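Local coordinates for putative type VI secretion protein (Escherichia coli, PDB 3U66) that probably serves, through this cytoplasmic domain, as an inner-membrane-attached component of the bacterial type VI secretion system, at residues 41-46 against 95-100; 71-76 against 134-139; 128-133 against 160-165. All coordinates share one frame; numbering follows the deposited sequence.

The three contacts are structural packing that ties together parts of one all-helical domain of the DotU family. Interactions 1 and 2 have centres about 15 Å apart, and their nearest atoms stay about 5 Å from each other; they are related through helices 32-52 and 57-76, which follow one another in the chain. Interactions 2 and 3, also about 15 Å between centres, meet directly: F136 N lies 3.2 Å from T131 O, a probable hydrogen bond where helix 122-133 passes into the loop that E73 grips. Interactions 1 and 3, about 23 Å apart between centres, lie on opposite sides of the chain's centre.

Interaction 1 of 3, residues 41-46 against 95-100; sequences QLVKQA and AHFFGT
V43 sends its CG1 methyl across to F97 because that branch stands anti to the backbone N (chi1 174°), while the benzyl group of F97, with CG anti to its own carbonyl carbon (chi1 -72°), reaches out from helix 93-98 to meet it. The two side chains approach from opposite directions, and the methyl settles over the middle of the ring. CG1 of V43 lies 3.7 Å from the F97 centroid and only 8° off the ring normal, a CH-pi contact over the face. The methyl is thus nearly equidistant from all six ring carbons, the nearest being CE2 of F97 at 3.8 Å from V43 CG1.

K44 adds a second kind of touch. Its chain crosses the F97 side chain at about a right angle and lays its aliphatic root against the ring's rim, with K44 CG 3.9 Å from F97 CE1, near the ring plane; the lysine contributes a methylene here. On the face turned from V43, H96 brings CD2 to 3.4 Å above the F97 plane, displaced toward the rim. The ring is therefore held between an imidazole corner and a valine methyl, while C40 and R47 of helix 32-52 also touch it. Replacing the F97 ring with the methyl of an alanine is likely to leave V43 CG1 without the face it rests on and open a gap between the two helices.

Next in sequence, F98 turns to helix 57-76, where its ring meets Y65 edge-to-face. Short helix 93-98 is thereby fastened to two long helices through successive phenylalanines, apolar side-chain packing of the sort that holds together the helical bundle of this DotU-family domain.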
loop_
_atom_site.group_PDB
_atom_site.type_symbol
_atom_site.label_atom_id
_atom_site.label_comp_id
_atom_site.label_asym_id
_atom_site.label_seq_id
_atom_site.Cartn_x
_atom_site.Cartn_y
_atom_site.Cartn_z
ATOM N N GLN A 41 -4.052 16.313 0.336
ATOM C CA GLN A 41 -5.056 16.705 1.331
ATOM C C GLN A 41 -5.612 15.500 2.082
ATOM O O GLN A 41 -5.851 15.583 3.287
ATOM C CB GLN A 41 -6.202 17.530 0.701
ATOM C CG GLN A 41 -5.788 18.852 0.036
ATOM C CD GLN A 41 -4.766 19.662 0.808
ATOM O OE1 GLN A 41 -5.003 20.126 1.932
ATOM N NE2 GLN A 41 -3.598 19.853 0.209
ATOM N N LEU A 42 -5.784 14.379 1.368
ATOM C CA LEU A 42 -6.260 13.117 1.917
ATOM C C LEU A 42 -5.250 12.512 2.921
ATOM O O LEU A 42 -5.643 12.064 4.007
ATOM C CB LEU A 42 -6.553 12.153 0.769
ATOM C CG LEU A 42 -7.966 11.580 0.782
ATOM C CD1 LEU A 42 -8.413 11.290 -0.622
ATOM C CD2 LEU A 42 -8.054 10.235 1.645
ATOM N N VAL A 43 -3.947 12.550 2.565
ATOM C CA VAL A 43 -2.840 12.077 3.401
ATOM C C VAL A 43 -2.763 12.951 4.663
ATOM O O VAL A 43 -2.669 12.413 5.762
ATOM C CB VAL A 43 -1.504 12.047 2.607
ATOM C CG1 VAL A 43 -0.316 11.709 3.501
ATOM C CG2 VAL A 43 -1.578 11.072 1.435
ATOM N N LYS A 44 -2.854 14.292 4.501
ATOM C CA LYS A 44 -2.819 15.255 5.606
ATOM C C LYS A 44 -4.026 15.083 6.539
ATOM O O LYS A 44 -3.871 15.179 7.755
ATOM C CB LYS A 44 -2.727 16.698 5.082
ATOM C CG LYS A 44 -1.383 17.064 4.450
ATOM C CD LYS A 44 -1.051 18.549 4.606
ATOM C CE LYS A 44 -1.712 19.443 3.588
ATOM N NZ LYS A 44 -1.634 20.869 4.001
ATOM N N GLN A 45 -5.217 14.808 5.958
ATOM C CA GLN A 45 -6.479 14.569 6.669
ATOM C C GLN A 45 -6.346 13.307 7.505
ATOM O O GLN A 45 -6.756 13.292 8.670
ATOM C CB GLN A 45 -7.647 14.444 5.666
ATOM C CG GLN A 45 -8.965 13.920 6.240
ATOM C CD GLN A 45 -9.819 14.997 6.842
ATOM O OE1 GLN A 45 -10.371 15.847 6.141
ATOM N NE2 GLN A 45 -9.980 14.960 8.153
ATOM N N ALA A 46 -5.741 12.259 6.912
ATOM C CA ALA A 46 -5.507 10.981 7.577
ATOM C C ALA A 46 -4.552 11.124 8.762
ATOM O O ALA A 46 -4.815 10.543 9.817
ATOM C CB ALA A 46 -4.997 9.944 6.588
ATOM N N ALA A 95 8.123 10.702 -1.576
ATOM C CA ALA A 95 9.237 11.649 -1.581
ATOM C C ALA A 95 8.817 12.933 -0.894
ATOM O O ALA A 95 9.611 13.501 -0.145
ATOM C CB ALA A 95 9.687 11.926 -3.008
ATOM N N HIS A 96 7.559 13.367 -1.121
ATOM C CA HIS A 96 6.979 14.583 -0.561
ATOM C C HIS A 96 6.764 14.490 0.947
ATOM O O HIS A 96 7.150 15.401 1.676
ATOM C CB HIS A 96 5.680 14.959 -1.297
ATOM C CG HIS A 96 4.993 16.177 -0.749
ATOM N ND1 HIS A 96 5.547 17.445 -0.866
ATOM C CD2 HIS A 96 3.814 16.277 -0.090
ATOM C CE1 HIS A 96 4.700 18.261 -0.259
ATOM N NE2 HIS A 96 3.641 17.605 0.219
ATOM N N PHE A 97 6.172 13.384 1.412
ATOM C CA PHE A 97 5.863 13.153 2.822
ATOM C C PHE A 97 6.910 12.361 3.613
ATOM O O PHE A 97 6.972 12.531 4.837
ATOM C CB PHE A 97 4.488 12.490 2.959
ATOM C CG PHE A 97 3.312 13.387 2.672
ATOM C CD1 PHE A 97 2.869 14.307 3.618
ATOM C CD2 PHE A 97 2.609 13.276 1.479
ATOM C CE1 PHE A 97 1.764 15.118 3.364
ATOM C CE2 PHE A 97 1.499 14.089 1.226
ATOM C CZ PHE A 97 1.083 15.002 2.172
ATOM N N PHE A 98 7.720 11.501 2.946
ATOM C CA PHE A 98 8.687 10.646 3.653
ATOM C C PHE A 98 10.159 10.744 3.266
ATOM O O PHE A 98 11.019 10.247 3.996
ATOM C CB PHE A 98 8.205 9.178 3.728
ATOM C CG PHE A 98 6.890 9.006 4.458
ATOM C CD1 PHE A 98 6.845 8.974 5.849
ATOM C CD2 PHE A 98 5.696 8.898 3.755
ATOM C CE1 PHE A 98 5.628 8.827 6.524
ATOM C CE2 PHE A 98 4.479 8.748 4.431
ATOM C CZ PHE A 98 4.455 8.707 5.812
ATOM N N GLY A 99 10.439 11.377 2.138
ATOM C CA GLY A 99 11.806 11.560 1.670
ATOM C C GLY A 99 12.460 10.308 1.122
ATOM O O GLY A 99 13.650 10.081 1.357
ATOM N N THR A 100 11.691 9.495 0.381
ATOM C CA THR A 100 12.175 8.279 -0.286
ATOM C C THR A 100 11.530 8.117 -1.674
ATOM O O THR A 100 10.473 8.681 -1.941
ATOM C CB THR A 100 12.055 7.008 0.616
ATOM O OG1 THR A 100 12.475 5.858 -0.133
ATOM C CG2 THR A 100 10.624 6.767 1.149
#

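Interaction 2 of 3, residues 71-76 against 134-139; sequences LDESVL and LGFTGQ
E73, on helix 57-76, faces the irregular segment that leaves helix 122-133, its CA 7.1 Å from that of F136, just after G135 has ended that helix in a Schellman motif at positive phi (119°). The glutamate spans the distance with a stretched chain: CG is anti to the backbone N (chi1 -161°) and the extension continues at chi2, which carries the carboxylate up to the loop's peptide groups.

T137 N is shared between the two oxygens, 3.2 Å from E73 OE1 and equally far from E73 OE2, and each oxygen uses its syn lone pair. Engaging both oxygens in this way would probably limit the rotation of the carboxylate. G138 N is a further donor to E73 OE2, met nearly along the C-O bond, though its modelled 2.5 Å is too short to be taken literally at this resolution. The amide dipoles at OE2 would probably help to offset the negative charge there, whereas G135 O, a second acceptor, lies 3.3 Å from E73 OE1 without a hydrogen bond.

The F136 ring packs against this junction. Its CD1 is 3.6 Å from E73 OE2, and G138 N sits 3.8 Å above the ring plane, over the centre. The positive phi of G138 (65°) favours glycine. Beyond the two segments, W108 meets the F136 ring and donates from NE1 to T137 O, so the loop is also tied to helix 103-115.

The pattern is that of a helix-borne carboxylate binding successive backbone N-H groups of a loop, here pinning the exit from helix 122-133 to helix 57-76 within the helical bundle.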
loop_
_atom_site.group_PDB
_atom_site.type_symbol
_atom_site.label_atom_id
_atom_site.label_comp_id
_atom_site.label_asym_id
_atom_site.label_seq_id
_atom_site.Cartn_x
_atom_site.Cartn_y
_atom_site.Cartn_z
ATOM N N LEU A 71 -0.946 4.469 -3.245
ATOM C CA LEU A 71 -1.430 5.526 -4.133
ATOM C C LEU A 71 -0.418 5.912 -5.225
ATOM O O LEU A 71 -0.821 6.039 -6.376
ATOM C CB LEU A 71 -1.856 6.748 -3.307
ATOM C CG LEU A 71 -2.561 7.909 -4.009
ATOM C CD1 LEU A 71 -3.692 7.440 -4.932
ATOM C CD2 LEU A 71 -3.099 8.862 -2.990
ATOM N N ASP A 72 0.883 6.057 -4.879
ATOM C CA ASP A 72 1.952 6.368 -5.842
ATOM C C ASP A 72 2.064 5.283 -6.914
ATOM O O ASP A 72 2.137 5.614 -8.096
ATOM C CB ASP A 72 3.315 6.534 -5.143
ATOM C CG ASP A 72 3.526 7.833 -4.390
ATOM O OD1 ASP A 72 2.942 8.857 -4.791
ATOM O OD2 ASP A 72 4.320 7.836 -3.437
ATOM N N GLU A 73 2.064 3.997 -6.503
ATOM C CA GLU A 73 2.162 2.852 -7.411
ATOM C C GLU A 73 0.976 2.737 -8.377
ATOM O O GLU A 73 1.204 2.465 -9.553
ATOM C CB GLU A 73 2.368 1.542 -6.639
ATOM C CG GLU A 73 2.917 0.421 -7.504
ATOM C CD GLU A 73 2.684 -0.960 -6.940
ATOM O OE1 GLU A 73 1.546 -1.477 -7.047
ATOM O OE2 GLU A 73 3.645 -1.522 -6.374
ATOM N N SER A 74 -0.268 2.954 -7.895
ATOM C CA SER A 74 -1.477 2.876 -8.733
ATOM C C SER A 74 -1.578 4.006 -9.771
ATOM O O SER A 74 -2.257 3.841 -10.789
ATOM C CB SER A 74 -2.744 2.770 -7.889
ATOM O OG SER A 74 -2.651 3.497 -6.675
ATOM N N VAL A 75 -0.872 5.132 -9.530
ATOM C CA VAL A 75 -0.823 6.290 -10.428
ATOM C C VAL A 75 0.286 6.108 -11.479
ATOM O O VAL A 75 0.070 6.408 -12.654
ATOM C CB VAL A 75 -0.689 7.623 -9.632
ATOM C CG1 VAL A 75 -0.325 8.795 -10.533
ATOM C CG2 VAL A 75 -1.971 7.932 -8.871
ATOM N N LEU A 76 1.466 5.631 -11.052
ATOM C CA LEU A 76 2.615 5.450 -11.941
ATOM C C LEU A 76 2.479 4.282 -12.923
ATOM O O LEU A 76 2.981 4.381 -14.047
ATOM C CB LEU A 76 3.948 5.424 -11.171
ATOM C CG LEU A 76 4.260 6.669 -10.313
ATOM C CD1 LEU A 76 5.287 6.357 -9.251
ATOM C CD2 LEU A 76 4.690 7.866 -11.164
ATOM N N LEU A 134 -5.618 -3.975 -2.396
ATOM C CA LEU A 134 -5.920 -2.972 -3.427
ATOM C C LEU A 134 -4.989 -2.987 -4.645
ATOM O O LEU A 134 -5.227 -2.258 -5.612
ATOM C CB LEU A 134 -6.111 -1.554 -2.843
ATOM C CG LEU A 134 -7.111 -1.391 -1.678
ATOM C CD1 LEU A 134 -7.243 0.043 -1.298
ATOM C CD2 LEU A 134 -8.478 -1.947 -2.006
ATOM N N GLY A 135 -3.959 -3.827 -4.598
ATOM C CA GLY A 135 -3.049 -4.003 -5.717
ATOM C C GLY A 135 -1.587 -3.669 -5.528
ATOM O O GLY A 135 -0.852 -3.665 -6.523
ATOM N N PHE A 136 -1.132 -3.399 -4.278
ATOM C CA PHE A 136 0.289 -3.089 -4.084
ATOM C C PHE A 136 1.157 -4.300 -4.364
ATOM O O PHE A 136 0.953 -5.360 -3.782
ATOM C CB PHE A 136 0.605 -2.499 -2.702
ATOM C CG PHE A 136 2.079 -2.229 -2.483
ATOM C CD1 PHE A 136 2.660 -1.048 -2.925
ATOM C CD2 PHE A 136 2.890 -3.168 -1.852
ATOM C CE1 PHE A 136 4.020 -0.802 -2.729
ATOM C CE2 PHE A 136 4.255 -2.927 -1.662
ATOM C CZ PHE A 136 4.809 -1.744 -2.101
ATOM N N THR A 137 2.129 -4.124 -5.256
ATOM C CA THR A 137 3.077 -5.149 -5.662
ATOM C C THR A 137 4.475 -4.773 -5.187
ATOM O O THR A 137 5.151 -5.598 -4.577
ATOM C CB THR A 137 2.986 -5.361 -7.182
ATOM O OG1 THR A 137 1.653 -5.754 -7.509
ATOM C CG2 THR A 137 3.974 -6.403 -7.694
ATOM N N GLY A 138 4.896 -3.550 -5.486
ATOM C CA GLY A 138 6.223 -3.049 -5.162
ATOM C C GLY A 138 7.318 -3.794 -5.897
ATOM O O GLY A 138 7.098 -4.308 -7.000
ATOM N N GLN A 139 8.510 -3.838 -5.294
ATOM C CA GLN A 139 9.669 -4.556 -5.808
ATOM C C GLN A 139 10.267 -5.319 -4.626
ATOM O O GLN A 139 11.091 -4.786 -3.879
ATOM C CB GLN A 139 10.707 -3.618 -6.454
ATOM C CG GLN A 139 10.203 -2.768 -7.625
ATOM C CD GLN A 139 9.748 -1.394 -7.179
ATOM O OE1 GLN A 139 10.434 -0.688 -6.425
ATOM N NE2 GLN A 139 8.588 -0.968 -7.662
#

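Interaction 3 of 3, residues 128-133 against 160-165; sequences LCRTLQ and PAFTFA
A cysteine-aromatic contact joins helix 122-133 to the loop that follows helix 148-157: C129 and F162 face each other there, with their CA atoms 7.1 Å apart. The methylene of C129 makes the closer approach. Its CB stands over the centre of the F162 ring, 3.6 Å from the centroid and 12° off the normal, a CH-pi contact. The sulfur is farther out: with SG anti to the carbonyl carbon (chi1 -75°), it comes to 4.6 Å from the F162 centroid in an oblique position, nearer the CB and CG end of the phenylalanine.

Where C129 takes a face, R130 and Q133 take the rim. R130 CD lies near the ring plane, 3.3 Å from F162 CZ, and the arginine chain, bent at chi2 and chi3, crosses the phenylalanine at about a right angle. Its guanidinium plane stands steeply to the ring. Q133 approaches the same edge, with OE1 3.6 Å from F162 CE2. In fold terms, F162 is the residue through which this extended segment packs on helix 122-133 of the bundle, and the helix meets it with the side chains of a single turn.

That turn is braced internally. R130 NH1 donates to Q133 OE1 at 2.9 Å, nearly straight at 163°, the oxygen lying in the guanidinium plane and offering a lone pair in its own carbonyl plane. R130 NE forms a salt bridge with E10 of helix 7-24, which holds the guanidinium from a second direction, while C129 also touches L155 and V159.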
loop_
_atom_site.group_PDB
_atom_site.type_symbol
_atom_site.label_atom_id
_atom_site.label_comp_id
_atom_site.label_asym_id
_atom_site.label_seq_id
_atom_site.Cartn_x
_atom_site.Cartn_y
_atom_site.Cartn_z
ATOM N N LEU A 128 -1.888 -2.790 6.171
ATOM C CA LEU A 128 -0.904 -3.488 5.345
ATOM C C LEU A 128 -1.573 -4.575 4.481
ATOM O O LEU A 128 -1.121 -4.842 3.359
ATOM C CB LEU A 128 0.231 -4.072 6.208
ATOM C CG LEU A 128 1.156 -3.064 6.909
ATOM C CD1 LEU A 128 2.078 -3.758 7.868
ATOM C CD2 LEU A 128 1.965 -2.236 5.913
ATOM N N CYS A 129 -2.665 -5.177 4.997
ATOM C CA CYS A 129 -3.450 -6.174 4.274
ATOM C C CYS A 129 -4.275 -5.473 3.209
ATOM O O CYS A 129 -4.357 -5.945 2.073
ATOM C CB CYS A 129 -4.337 -6.976 5.227
ATOM S SG CYS A 129 -3.442 -8.202 6.209
ATOM N N ARG A 130 -4.871 -4.333 3.579
ATOM C CA ARG A 130 -5.679 -3.512 2.680
ATOM C C ARG A 130 -4.816 -2.977 1.539
ATOM O O ARG A 130 -5.276 -2.977 0.392
ATOM C CB ARG A 130 -6.368 -2.374 3.454
ATOM C CG ARG A 130 -7.841 -2.165 3.110
ATOM C CD ARG A 130 -8.704 -3.334 3.533
ATOM N NE ARG A 130 -10.000 -2.931 4.072
ATOM C CZ ARG A 130 -11.175 -3.256 3.543
ATOM N NH1 ARG A 130 -11.232 -3.989 2.434
ATOM N NH2 ARG A 130 -12.301 -2.848 4.107
ATOM N N THR A 131 -3.545 -2.593 1.846
ATOM C CA THR A 131 -2.568 -2.094 0.879
ATOM C C THR A 131 -2.311 -3.162 -0.198
ATOM O O THR A 131 -2.322 -2.844 -1.384
ATOM C CB THR A 131 -1.300 -1.603 1.607
ATOM O OG1 THR A 131 -1.654 -0.539 2.496
ATOM C CG2 THR A 131 -0.207 -1.135 0.659
ATOM N N LEU A 132 -2.134 -4.424 0.224
ATOM C CA LEU A 132 -1.897 -5.558 -0.673
ATOM C C LEU A 132 -3.144 -5.987 -1.430
ATOM O O LEU A 132 -3.025 -6.416 -2.579
ATOM C CB LEU A 132 -1.282 -6.764 0.064
ATOM C CG LEU A 132 0.089 -6.584 0.732
ATOM C CD1 LEU A 132 0.598 -7.887 1.259
ATOM C CD2 LEU A 132 1.112 -5.981 -0.206
ATOM N N GLN A 133 -4.331 -5.882 -0.792
ATOM C CA GLN A 133 -5.626 -6.217 -1.385
ATOM C C GLN A 133 -5.945 -5.271 -2.536
ATOM O O GLN A 133 -6.471 -5.721 -3.547
ATOM C CB GLN A 133 -6.740 -6.150 -0.321
ATOM C CG GLN A 133 -8.134 -6.534 -0.832
ATOM C CD GLN A 133 -9.281 -6.029 0.006
ATOM O OE1 GLN A 133 -9.113 -5.321 1.001
ATOM N NE2 GLN A 133 -10.486 -6.362 -0.400
ATOM N N PRO A 160 -7.627 -11.672 11.568
ATOM C CA PRO A 160 -8.840 -12.477 11.301
ATOM C C PRO A 160 -9.648 -12.031 10.089
ATOM O O PRO A 160 -10.175 -12.873 9.363
ATOM C CB PRO A 160 -9.654 -12.356 12.598
ATOM C CG PRO A 160 -9.166 -11.108 13.246
ATOM C CD PRO A 160 -7.716 -10.974 12.871
ATOM N N ALA A 161 -9.704 -10.713 9.854
ATOM C CA ALA A 161 -10.447 -10.064 8.770
ATOM C C ALA A 161 -9.920 -10.399 7.344
ATOM O O ALA A 161 -10.585 -10.102 6.343
ATOM C CB ALA A 161 -10.431 -8.559 8.989
ATOM N N PHE A 162 -8.718 -10.973 7.258
ATOM C CA PHE A 162 -8.086 -11.238 5.981
ATOM C C PHE A 162 -7.547 -12.631 5.818
ATOM O O PHE A 162 -7.143 -13.280 6.787
ATOM C CB PHE A 162 -6.964 -10.213 5.730
ATOM C CG PHE A 162 -7.450 -8.800 5.528
ATOM C CD1 PHE A 162 -7.622 -7.945 6.610
ATOM C CD2 PHE A 162 -7.747 -8.326 4.257
ATOM C CE1 PHE A 162 -8.101 -6.649 6.426
ATOM C CE2 PHE A 162 -8.207 -7.023 4.071
ATOM C CZ PHE A 162 -8.389 -6.199 5.156
ATOM N N THR A 163 -7.503 -13.065 4.560
ATOM C CA THR A 163 -6.971 -14.353 4.128
ATOM C C THR A 163 -6.368 -14.220 2.731
ATOM O O THR A 163 -6.345 -13.122 2.178
ATOM C CB THR A 163 -7.984 -15.525 4.307
ATOM O OG1 THR A 163 -7.294 -16.774 4.128
ATOM C CG2 THR A 163 -9.206 -15.430 3.365
ATOM N N PHE A 164 -5.862 -15.315 2.173
ATOM C CA PHE A 164 -5.284 -15.293 0.838
ATOM C C PHE A 164 -6.109 -16.186 -0.082
ATOM O O PHE A 164 -6.725 -17.154 0.378
ATOM C CB PHE A 164 -3.797 -15.712 0.868
ATOM C CG PHE A 164 -3.545 -17.187 1.091
ATOM C CD1 PHE A 164 -3.373 -18.049 0.011
ATOM C CD2 PHE A 164 -3.482 -17.715 2.377
ATOM C CE1 PHE A 164 -3.161 -19.415 0.214
ATOM C CE2 PHE A 164 -3.268 -19.082 2.576
ATOM C CZ PHE A 164 -3.106 -19.921 1.494
ATOM N N ALA A 165 -6.129 -15.857 -1.373
ATOM C CA ALA A 165 -6.834 -16.635 -2.386
ATOM C C ALA A 165 -6.067 -16.575 -3.686
ATOM O O ALA A 165 -5.619 -15.500 -4.096
ATOM C CB ALA A 165 -8.273 -16.143 -2.573
#